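Local coordinates for bacterial transferase hexapeptide (Three repeats) family protein (Acinetobacter baumannii, PDB 4M9C) that probably transfers an acetyl group to a UDP-linked amino sugar in the biosynthesis of UDP-N,N'-diacetylbacillosamine, at residues Ser134-Ala137 / His138-Ile142; Val104-Gly107 / Glu108-Leu112; Ile68-Asn72 / Ser73-Glu77. All blocks are in the same frame, centred on the assembly; numbering follows the deposited sequence.

Contact 1 of 3, residues Ser134-Ala137 / His138-Ile142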
ATOM      1  N   SER A 134      -2.468  -6.244  -1.155  1.00 20.43           N
ATOM      2  CA  SER A 134      -2.247  -7.383  -0.267  1.00 21.27           C
ATOM      3  C   SER A 134      -0.808  -7.904  -0.391  1.00 24.53           C
ATOM      4  O   SER A 134      -0.151  -7.713  -1.418  1.00 24.43           O
ATOM      5  CB  SER A 134      -3.273  -8.509  -0.492  1.00 23.36           C
ATOM      6  OG  SER A 134      -3.131  -9.119  -1.766  1.00 23.49           O
ATOM      7  N   TYR A 135      -0.316  -8.553   0.659  1.00 21.82           N
ATOM      8  CA  TYR A 135       1.029  -9.114   0.613  1.00 21.77           C
ATOM      9  C   TYR A 135       1.167 -10.388   1.424  1.00 23.55           C
ATOM     10  O   TYR A 135       0.358 -10.672   2.302  1.00 23.42           O
ATOM     11  CB  TYR A 135       2.057  -8.086   1.086  1.00 20.36           C
ATOM     12  CG  TYR A 135       2.012  -7.762   2.562  1.00 23.44           C
ATOM     13  CD1 TYR A 135       2.464  -8.676   3.512  1.00 22.35           C
ATOM     14  CD2 TYR A 135       1.572  -6.523   3.005  1.00 21.05           C
ATOM     15  CE1 TYR A 135       2.451  -8.371   4.878  1.00 22.51           C
ATOM     16  CE2 TYR A 135       1.555  -6.211   4.361  1.00 22.93           C
ATOM     17  CZ  TYR A 135       1.994  -7.140   5.289  1.00 23.67           C
ATOM     18  OH  TYR A 135       1.975  -6.827   6.630  1.00 25.41           O
ATOM     19  N   VAL A 136       2.193 -11.165   1.101  1.00 22.01           N
ATOM     20  CA  VAL A 136       2.568 -12.343   1.866  1.00 23.91           C
ATOM     21  C   VAL A 136       4.052 -12.210   2.226  1.00 25.02           C
ATOM     22  O   VAL A 136       4.898 -12.041   1.338  1.00 26.57           O
ATOM     23  CB  VAL A 136       2.387 -13.624   1.036  1.00 26.10           C
ATOM     24  CG1 VAL A 136       2.803 -14.846   1.851  1.00 27.17           C
ATOM     25  CG2 VAL A 136       0.944 -13.744   0.521  1.00 25.24           C
ATOM     26  N   ALA A 137       4.370 -12.280   3.512  1.00 23.85           N
ATOM     27  CA  ALA A 137       5.743 -12.058   3.959  1.00 26.66           C
ATOM     28  C   ALA A 137       6.488 -13.383   4.107  1.00 27.07           C
ATOM     29  O   ALA A 137       5.992 -14.420   3.672  1.00 29.78           O
ATOM     30  CB  ALA A 137       5.764 -11.281   5.243  1.00 24.56           C
ATOM     31  N   HIS A 138       7.658 -13.349   4.741  1.00 26.61           N
ATOM     32  CA  HIS A 138       8.614 -14.463   4.672  1.00 28.52           C
ATOM     33  C   HIS A 138       8.149 -15.737   5.384  1.00 28.10           C
ATOM     34  O   HIS A 138       7.504 -15.676   6.432  1.00 28.50           O
ATOM     35  CB  HIS A 138       9.971 -14.036   5.256  1.00 28.29           C
ATOM     36  CG  HIS A 138       9.933 -13.792   6.730  1.00 23.58           C
ATOM     37  ND1 HIS A 138      10.133 -14.795   7.655  1.00 32.67           N
ATOM     38  CD2 HIS A 138       9.683 -12.669   7.442  1.00 27.40           C
ATOM     39  CE1 HIS A 138      10.023 -14.297   8.874  1.00 29.43           C
ATOM     40  NE2 HIS A 138       9.742 -13.010   8.774  1.00 33.61           N
ATOM     41  N   ASP A 139       8.494 -16.882   4.803  1.00 25.52           N
ATOM     42  CA  ASP A 139       8.286 -18.179   5.438  1.00 26.31           C
ATOM     43  C   ASP A 139       6.818 -18.542   5.636  1.00 29.29           C
ATOM     44  O   ASP A 139       6.470 -19.236   6.581  1.00 30.79           O
ATOM     45  CB  ASP A 139       9.062 -18.257   6.760  1.00 25.18           C
ATOM     46  CG  ASP A 139      10.570 -18.125   6.547  1.00 33.10           C
ATOM     47  OD1 ASP A 139      11.146 -18.961   5.821  1.00 30.56           O
ATOM     48  OD2 ASP A 139      11.171 -17.161   7.066  1.00 33.55           O
ATOM     49  N   CYS A 140       5.957 -18.090   4.737  1.00 28.46           N
ATOM     50  CA  CYS A 140       4.551 -18.451   4.836  1.00 31.04           C
ATOM     51  C   CYS A 140       4.259 -19.652   3.958  1.00 30.61           C
ATOM     52  O   CYS A 140       4.952 -19.889   2.976  1.00 26.26           O
ATOM     53  CB  CYS A 140       3.664 -17.289   4.420  1.00 23.67           C
ATOM     54  SG  CYS A 140       3.641 -15.997   5.617  1.00 28.11           S
ATOM     55  N   VAL A 141       3.249 -20.426   4.338  1.00 28.22           N
ATOM     56  CA  VAL A 141       2.767 -21.495   3.491  1.00 26.78           C
ATOM     57  C   VAL A 141       1.282 -21.240   3.281  1.00 31.54           C
ATOM     58  O   VAL A 141       0.518 -21.080   4.238  1.00 29.86           O
ATOM     59  CB  VAL A 141       3.007 -22.882   4.114  1.00 29.69           C
ATOM     60  CG1 VAL A 141       2.432 -23.972   3.217  1.00 31.19           C
ATOM     61  CG2 VAL A 141       4.509 -23.101   4.363  1.00 26.39           C
ATOM     62  N   ILE A 142       0.881 -21.178   2.020  1.00 30.69           N
ATOM     63  CA  ILE A 142      -0.481 -20.833   1.676  1.00 30.56           C
ATOM     64  C   ILE A 142      -1.045 -21.920   0.783  1.00 30.58           C
ATOM     65  O   ILE A 142      -0.415 -22.303  -0.193  1.00 27.67           O
ATOM     66  CB  ILE A 142      -0.521 -19.474   0.985  1.00 30.44           C
ATOM     67  CG1 ILE A 142      -0.161 -18.393   2.009  1.00 31.20           C
ATOM     68  CG2 ILE A 142      -1.894 -19.216   0.393  1.00 28.21           C
ATOM     69  CD1 ILE A 142      -0.183 -17.004   1.445  1.00 38.26           C
TER
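Val136 and Ile142 meet tip to tip inside a corner of the left-handed beta-helix. Both methyls of the valine bear on the end of the isoleucine: Val136 CG2 lies 3.6 Å from Ile142 CD1 and Val136 CG1 3.7 Å from it. CG1 of Val136 also packs 3.6 Å from Cys140 CB, which it reaches because it stands anti to the backbone N (chi1 179°). Thus one branched residue serves two partners, Cys140 in the turn and Ile142 on the strand after it, and Phe148, on the third wall of the same coil, packs on both Val136 and Ile142.

Beyond this apolar layer, the turn carries His138 with its side chain directed outward. Its ND1 donates a hydrogen bond to OD2 of Asp139 at 2.6 Å, nearly straight at 161°. The carboxylate lies at the ring edge, close to the imidazole plane, and receives the bond on its anti side, 24° out of its own plane. Asp139 is positioned by a salt bridge from its OD1 to Lys15 of the second subunit, whose Phe13 ring meets the His138 ring steeply.

Hexapeptide transferases of this kind work as trimers with active sites between subunits, and this pair sits at such a boundary. Chemically, the short bond would fix the rotation of the imidazole and direct its NE2 away from the carboxylate.

Contact 2 of 3, residues Val104-Gly107 / Glu108-Leu112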
ATOM      1  N   VAL A 104      10.126 -17.903  -4.010  1.00 30.72           N
ATOM      2  CA  VAL A 104       8.678 -17.922  -3.908  1.00 31.68           C
ATOM      3  C   VAL A 104       8.146 -18.928  -4.905  1.00 33.30           C
ATOM      4  O   VAL A 104       8.352 -18.799  -6.111  1.00 31.80           O
ATOM      5  CB  VAL A 104       8.062 -16.547  -4.159  1.00 30.13           C
ATOM      6  CG1 VAL A 104       6.536 -16.633  -4.065  1.00 28.17           C
ATOM      7  CG2 VAL A 104       8.606 -15.540  -3.144  1.00 25.70           C
ATOM      8  N   GLU A 105       7.487 -19.951  -4.378  1.00 29.02           N
ATOM      9  CA  GLU A 105       6.942 -21.028  -5.185  1.00 31.08           C
ATOM     10  C   GLU A 105       5.417 -20.876  -5.218  1.00 31.19           C
ATOM     11  O   GLU A 105       4.774 -20.784  -4.169  1.00 31.57           O
ATOM     12  CB  GLU A 105       7.366 -22.361  -4.570  1.00 35.36           C
ATOM     13  CG  GLU A 105       6.844 -23.602  -5.252  1.00 47.53           C
ATOM     14  CD  GLU A 105       6.929 -24.824  -4.339  1.00 59.76           C
ATOM     15  OE1 GLU A 105       5.898 -25.520  -4.170  1.00 60.83           O
ATOM     16  OE2 GLU A 105       8.023 -25.076  -3.779  1.00 65.22           O
ATOM     17  N   ILE A 106       4.845 -20.833  -6.419  1.00 33.64           N
ATOM     18  CA  ILE A 106       3.435 -20.501  -6.601  1.00 30.56           C
ATOM     19  C   ILE A 106       2.763 -21.499  -7.540  1.00 34.59           C
ATOM     20  O   ILE A 106       3.253 -21.725  -8.647  1.00 30.14           O
ATOM     21  CB  ILE A 106       3.282 -19.102  -7.252  1.00 29.90           C
ATOM     22  CG1 ILE A 106       4.063 -18.043  -6.473  1.00 34.19           C
ATOM     23  CG2 ILE A 106       1.810 -18.714  -7.354  1.00 29.22           C
ATOM     24  CD1 ILE A 106       4.182 -16.705  -7.207  1.00 33.39           C
ATOM     25  N   GLY A 107       1.631 -22.067  -7.121  1.00 32.69           N
ATOM     26  CA  GLY A 107       0.868 -22.963  -7.978  1.00 28.62           C
ATOM     27  C   GLY A 107       0.191 -22.245  -9.139  1.00 31.89           C
ATOM     28  O   GLY A 107       0.130 -21.017  -9.160  1.00 29.27           O
ATOM     29  N   GLU A 108      -0.325 -23.011 -10.103  1.00 27.45           N
ATOM     30  CA  GLU A 108      -0.983 -22.449 -11.280  1.00 29.84           C
ATOM     31  C   GLU A 108      -2.193 -21.571 -10.943  1.00 27.22           C
ATOM     32  O   GLU A 108      -2.795 -21.689  -9.873  1.00 28.45           O
ATOM     33  CB  GLU A 108      -1.446 -23.579 -12.204  1.00 29.47           C
ATOM     34  CG  GLU A 108      -2.484 -24.483 -11.545  1.00 33.49           C
ATOM     35  CD  GLU A 108      -2.956 -25.613 -12.450  1.00 38.34           C
ATOM     36  OE1 GLU A 108      -3.673 -26.502 -11.946  1.00 38.30           O
ATOM     37  OE2 GLU A 108      -2.611 -25.615 -13.654  1.00 41.48           O
ATOM     38  N   GLY A 109      -2.556 -20.696 -11.875  1.00 27.81           N
ATOM     39  CA  GLY A 109      -3.765 -19.905 -11.737  1.00 29.56           C
ATOM     40  C   GLY A 109      -3.703 -18.797 -10.702  1.00 29.31           C
ATOM     41  O   GLY A 109      -4.735 -18.372 -10.186  1.00 24.81           O
ATOM     42  N   SER A 110      -2.505 -18.309 -10.399  1.00 27.46           N
ATOM     43  CA  SER A 110      -2.399 -17.190  -9.469  1.00 24.22           C
ATOM     44  C   SER A 110      -2.886 -15.900 -10.119  1.00 24.64           C
ATOM     45  O   SER A 110      -2.856 -15.746 -11.338  1.00 25.44           O
ATOM     46  CB  SER A 110      -0.967 -17.028  -8.932  1.00 26.43           C
ATOM     47  OG  SER A 110      -0.064 -16.728  -9.987  1.00 29.54           O
ATOM     48  N   LEU A 111      -3.362 -14.982  -9.291  1.00 24.75           N
ATOM     49  CA  LEU A 111      -3.815 -13.688  -9.764  1.00 27.03           C
ATOM     50  C   LEU A 111      -3.325 -12.630  -8.781  1.00 26.23           C
ATOM     51  O   LEU A 111      -3.801 -12.567  -7.651  1.00 24.77           O
ATOM     52  CB  LEU A 111      -5.343 -13.668  -9.841  1.00 27.35           C
ATOM     53  CG  LEU A 111      -5.971 -12.294 -10.080  1.00 33.73           C
ATOM     54  CD1 LEU A 111      -5.595 -11.756 -11.449  1.00 25.54           C
ATOM     55  CD2 LEU A 111      -7.479 -12.377  -9.931  1.00 31.23           C
ATOM     56  N   LEU A 112      -2.356 -11.818  -9.199  1.00 27.16           N
ATOM     57  CA  LEU A 112      -1.765 -10.822  -8.300  1.00 27.82           C
ATOM     58  C   LEU A 112      -2.069  -9.426  -8.819  1.00 24.79           C
ATOM     59  O   LEU A 112      -1.540  -9.015  -9.851  1.00 26.62           O
ATOM     60  CB  LEU A 112      -0.248 -11.037  -8.174  1.00 21.82           C
ATOM     61  CG  LEU A 112       0.162 -12.486  -7.869  1.00 23.82           C
ATOM     62  CD1 LEU A 112       1.690 -12.711  -8.006  1.00 23.70           C
ATOM     63  CD2 LEU A 112      -0.332 -12.922  -6.512  1.00 23.68           C
TER
HETATM   64  O   HOH W   1       0.427 -19.049 -11.000  1.00 26.15           O
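Ile106 sets one branch against Ser110 across the turn, and the two side chains meet through carbon. The methyl CG2 of Ile106 approaches Ser110 CB to 3.6 Å, with Ser110 OG slightly farther from that methyl at 3.8 Å. With chi1 at -53°, Ile106 places CG2 anti to its backbone N, on the side of the chain that leads into the turn; the longer CG1 branch takes another direction. The serine hydroxyl is placed by a chi1 of 63°, between its own backbone N and carbonyl carbon, from where it reaches a water molecule.

That water spans the turn. It donates to Gly107 O at 2.7 Å and is hydrogen-bonded to Ser110 OG at 2.6 Å, and the angle that Gly107 O and Ser110 OG subtend at it is about 111°, close to tetrahedral. The carbonyl and the hydroxyl themselves are 4.4 Å apart, so a single solvent molecule bridges a separation too wide for a direct bond.

The turn is a corner of the left-handed beta-helix, where the chain leaves strand 104-106 on one wall of the prism and enters strand 111-112 on the next. Ile106 and Leu112 both pack on Leu118, which lies on the remaining wall, in the following coil. Outside the corner, the side chain of Glu108 leaves CA away from the preceding segment, though CB still lies 3.7 Å from Gly107 C. Its extended chain touches Lys126 and Phe127, while Gly109, buried beside it, takes the positive phi by which the backbone swings round toward Ser110.

Contact 3 of 3, residues Ile68-Asn72 / Ser73-Glu77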
ATOM      1  N   ILE A  68      -9.585 -16.913 -13.920  1.00 28.12           N
ATOM      2  CA  ILE A  68     -10.832 -16.847 -13.175  1.00 24.26           C
ATOM      3  C   ILE A  68     -10.773 -15.635 -12.248  1.00 28.21           C
ATOM      4  O   ILE A  68     -10.012 -15.622 -11.288  1.00 26.72           O
ATOM      5  CB  ILE A  68     -11.025 -18.129 -12.350  1.00 29.37           C
ATOM      6  CG1 ILE A  68     -11.132 -19.348 -13.285  1.00 30.76           C
ATOM      7  CG2 ILE A  68     -12.248 -18.001 -11.422  1.00 30.67           C
ATOM      8  CD1 ILE A  68     -10.934 -20.697 -12.581  1.00 30.03           C
ATOM      9  N   ALA A  69     -11.573 -14.617 -12.548  1.00 27.08           N
ATOM     10  CA  ALA A  69     -11.583 -13.389 -11.765  1.00 26.08           C
ATOM     11  C   ALA A  69     -12.318 -13.560 -10.431  1.00 30.19           C
ATOM     12  O   ALA A  69     -12.146 -12.770  -9.502  1.00 31.13           O
ATOM     13  CB  ALA A  69     -12.231 -12.272 -12.579  1.00 26.40           C
ATOM     14  N   ILE A  70     -13.139 -14.599 -10.344  1.00 28.36           N
ATOM     15  CA  ILE A  70     -14.036 -14.784  -9.198  1.00 27.30           C
ATOM     16  C   ILE A  70     -13.319 -15.031  -7.875  1.00 27.22           C
ATOM     17  O   ILE A  70     -12.538 -15.981  -7.743  1.00 27.24           O
ATOM     18  CB  ILE A  70     -15.044 -15.900  -9.509  1.00 29.54           C
ATOM     19  CG1 ILE A  70     -15.949 -15.438 -10.662  1.00 29.07           C
ATOM     20  CG2 ILE A  70     -15.849 -16.284  -8.254  1.00 29.57           C
ATOM     21  CD1 ILE A  70     -16.716 -16.555 -11.357  1.00 33.65           C
ATOM     22  N   ALA A  71     -13.574 -14.157  -6.900  1.00 25.09           N
ATOM     23  CA  ALA A  71     -12.909 -14.230  -5.600  1.00 27.18           C
ATOM     24  C   ALA A  71     -13.471 -15.356  -4.730  1.00 28.97           C
ATOM     25  O   ALA A  71     -12.742 -15.972  -3.951  1.00 25.93           O
ATOM     26  CB  ALA A  71     -13.012 -12.884  -4.864  1.00 28.83           C
ATOM     27  N   ASN A  72     -14.774 -15.601  -4.858  1.00 28.39           N
ATOM     28  CA  ASN A  72     -15.443 -16.698  -4.144  1.00 29.41           C
ATOM     29  C   ASN A  72     -14.726 -18.013  -4.408  1.00 27.13           C
ATOM     30  O   ASN A  72     -14.806 -18.553  -5.510  1.00 26.50           O
ATOM     31  CB  ASN A  72     -16.894 -16.811  -4.619  1.00 25.73           C
ATOM     32  CG  ASN A  72     -17.703 -17.858  -3.836  1.00 31.46           C
ATOM     33  OD1 ASN A  72     -17.202 -18.922  -3.469  1.00 29.16           O
ATOM     34  ND2 ASN A  72     -18.962 -17.549  -3.592  1.00 27.68           N
ATOM     35  N   SER A  73     -14.044 -18.546  -3.402  1.00 26.96           N
ATOM     36  CA  SER A  73     -13.145 -19.674  -3.645  1.00 29.74           C
ATOM     37  C   SER A  73     -13.860 -21.006  -3.867  1.00 28.33           C
ATOM     38  O   SER A  73     -13.332 -21.895  -4.531  1.00 27.10           O
ATOM     39  CB  SER A  73     -12.094 -19.801  -2.539  1.00 28.21           C
ATOM     40  OG  SER A  73     -12.616 -20.415  -1.378  1.00 32.43           O
ATOM     41  N   VAL A  74     -15.053 -21.143  -3.299  1.00 28.89           N
ATOM     42  CA  VAL A  74     -15.842 -22.352  -3.496  1.00 29.39           C
ATOM     43  C   VAL A  74     -16.267 -22.420  -4.955  1.00 27.34           C
ATOM     44  O   VAL A  74     -16.177 -23.460  -5.593  1.00 31.03           O
ATOM     45  CB  VAL A  74     -17.088 -22.370  -2.575  1.00 31.46           C
ATOM     46  CG1 VAL A  74     -18.139 -23.343  -3.106  1.00 33.84           C
ATOM     47  CG2 VAL A  74     -16.691 -22.718  -1.158  1.00 30.46           C
ATOM     48  N   VAL A  75     -16.728 -21.294  -5.481  1.00 26.55           N
ATOM     49  CA  VAL A  75     -17.109 -21.215  -6.883  1.00 25.43           C
ATOM     50  C   VAL A  75     -15.871 -21.431  -7.765  1.00 28.66           C
ATOM     51  O   VAL A  75     -15.923 -22.138  -8.781  1.00 27.76           O
ATOM     52  CB  VAL A  75     -17.747 -19.841  -7.193  1.00 25.77           C
ATOM     53  CG1 VAL A  75     -17.861 -19.617  -8.709  1.00 25.48           C
ATOM     54  CG2 VAL A  75     -19.103 -19.710  -6.505  1.00 29.82           C
ATOM     55  N   ARG A  76     -14.757 -20.823  -7.360  1.00 24.89           N
ATOM     56  CA  ARG A  76     -13.517 -20.889  -8.131  1.00 27.08           C
ATOM     57  C   ARG A  76     -13.070 -22.335  -8.309  1.00 28.49           C
ATOM     58  O   ARG A  76     -12.664 -22.725  -9.398  1.00 27.36           O
ATOM     59  CB  ARG A  76     -12.399 -20.031  -7.483  1.00 20.63           C
ATOM     60  CG  ARG A  76     -11.071 -20.038  -8.270  1.00 26.09           C
ATOM     61  CD  ARG A  76     -10.240 -18.757  -8.033  1.00 25.83           C
ATOM     62  NE  ARG A  76      -9.497 -18.738  -6.762  1.00 19.14           N
ATOM     63  CZ  ARG A  76      -9.883 -18.088  -5.666  1.00 23.77           C
ATOM     64  NH1 ARG A  76      -9.127 -18.105  -4.572  1.00 22.66           N
ATOM     65  NH2 ARG A  76     -11.024 -17.417  -5.656  1.00 26.30           N
ATOM     66  N   GLU A  77     -13.149 -23.132  -7.244  1.00 29.25           N
ATOM     67  CA  GLU A  77     -12.771 -24.544  -7.332  1.00 29.96           C
ATOM     68  C   GLU A  77     -13.671 -25.354  -8.266  1.00 34.79           C
ATOM     69  O   GLU A  77     -13.189 -26.207  -9.018  1.00 32.25           O
ATOM     70  CB  GLU A  77     -12.762 -25.210  -5.954  1.00 29.41           C
ATOM     71  CG  GLU A  77     -12.337 -26.678  -6.001  1.00 29.22           C
ATOM     72  CD  GLU A  77     -12.200 -27.296  -4.616  1.00 39.41           C
ATOM     73  OE1 GLU A  77     -11.368 -28.211  -4.442  1.00 43.60           O
ATOM     74  OE2 GLU A  77     -12.929 -26.864  -3.698  1.00 37.93           O
TER
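Asn72 OD1 accepts two backbone N-H groups at the start of helix 73-85, which makes Asn72 the N-cap. The bond from Val75 N, 3.1 Å from Asn72 OD1, is almost straight at 171°, although the donor stands above the amide plane, 56° out of it, and does not follow a lone pair. Val74 N is equally distant from Asn72 OD1 but adds only a weak bond. The amide is brought over these donors by the first torsion of Asn72, which sets CG anti to the backbone N (chi1 -175°), and the side chain then lies across Val75, with Asn72 CG 3.5 Å from Val75 CG2. Asn72 O, meanwhile, takes the first helical bond from Arg76 N.

Arg76 folds back along the incoming loop. Its bent chain carries NH2 to two carbonyls at the guanidinium edge: Ile70 O, 3.0 Å from Arg76 NH2, and Ala71 O, 2.8 Å from Arg76 NH2 in a weak bond. Its aliphatic part rests on Ile68, with Arg76 CG 3.9 Å from Ile68 CG2, while Ile70 and Val75 cross at about a right angle.

The rest of the guanidinium joins the Rossmann-like domain to the beta-helix: NE bonds to Phe127 O and NH1 to Thr147 OG1. With carbonyls and a hydroxyl as these partners, the buried Arg76 group is held largely by neutral oxygens, while the N-cap satisfies amide hydrogens that the helix itself leaves over.

Overall arrangement
From the N terminus, the chain passes through most of the Rossmann-like domain before strand 63-68, where contact 3 closes the loop leading to helix 73-85. After strand 89-90 it enters the left-handed beta-helix, where contact 2 closes the corner from strand 104-106 to 111-112. One coil intervenes before contact 1 closes the preceding corner of a later coil, from strand 135-136 to 141-142, ending on the wall where contact 2 begins. The three follow in series; none nests or crosses. The centres of contacts 1 and 2 are about 12 Å apart. Contact 3 comes within about 4 Å of contact 2 at the nearest atoms, beside the junction of the domains, whereas contact 1 faces a neighbouring subunit.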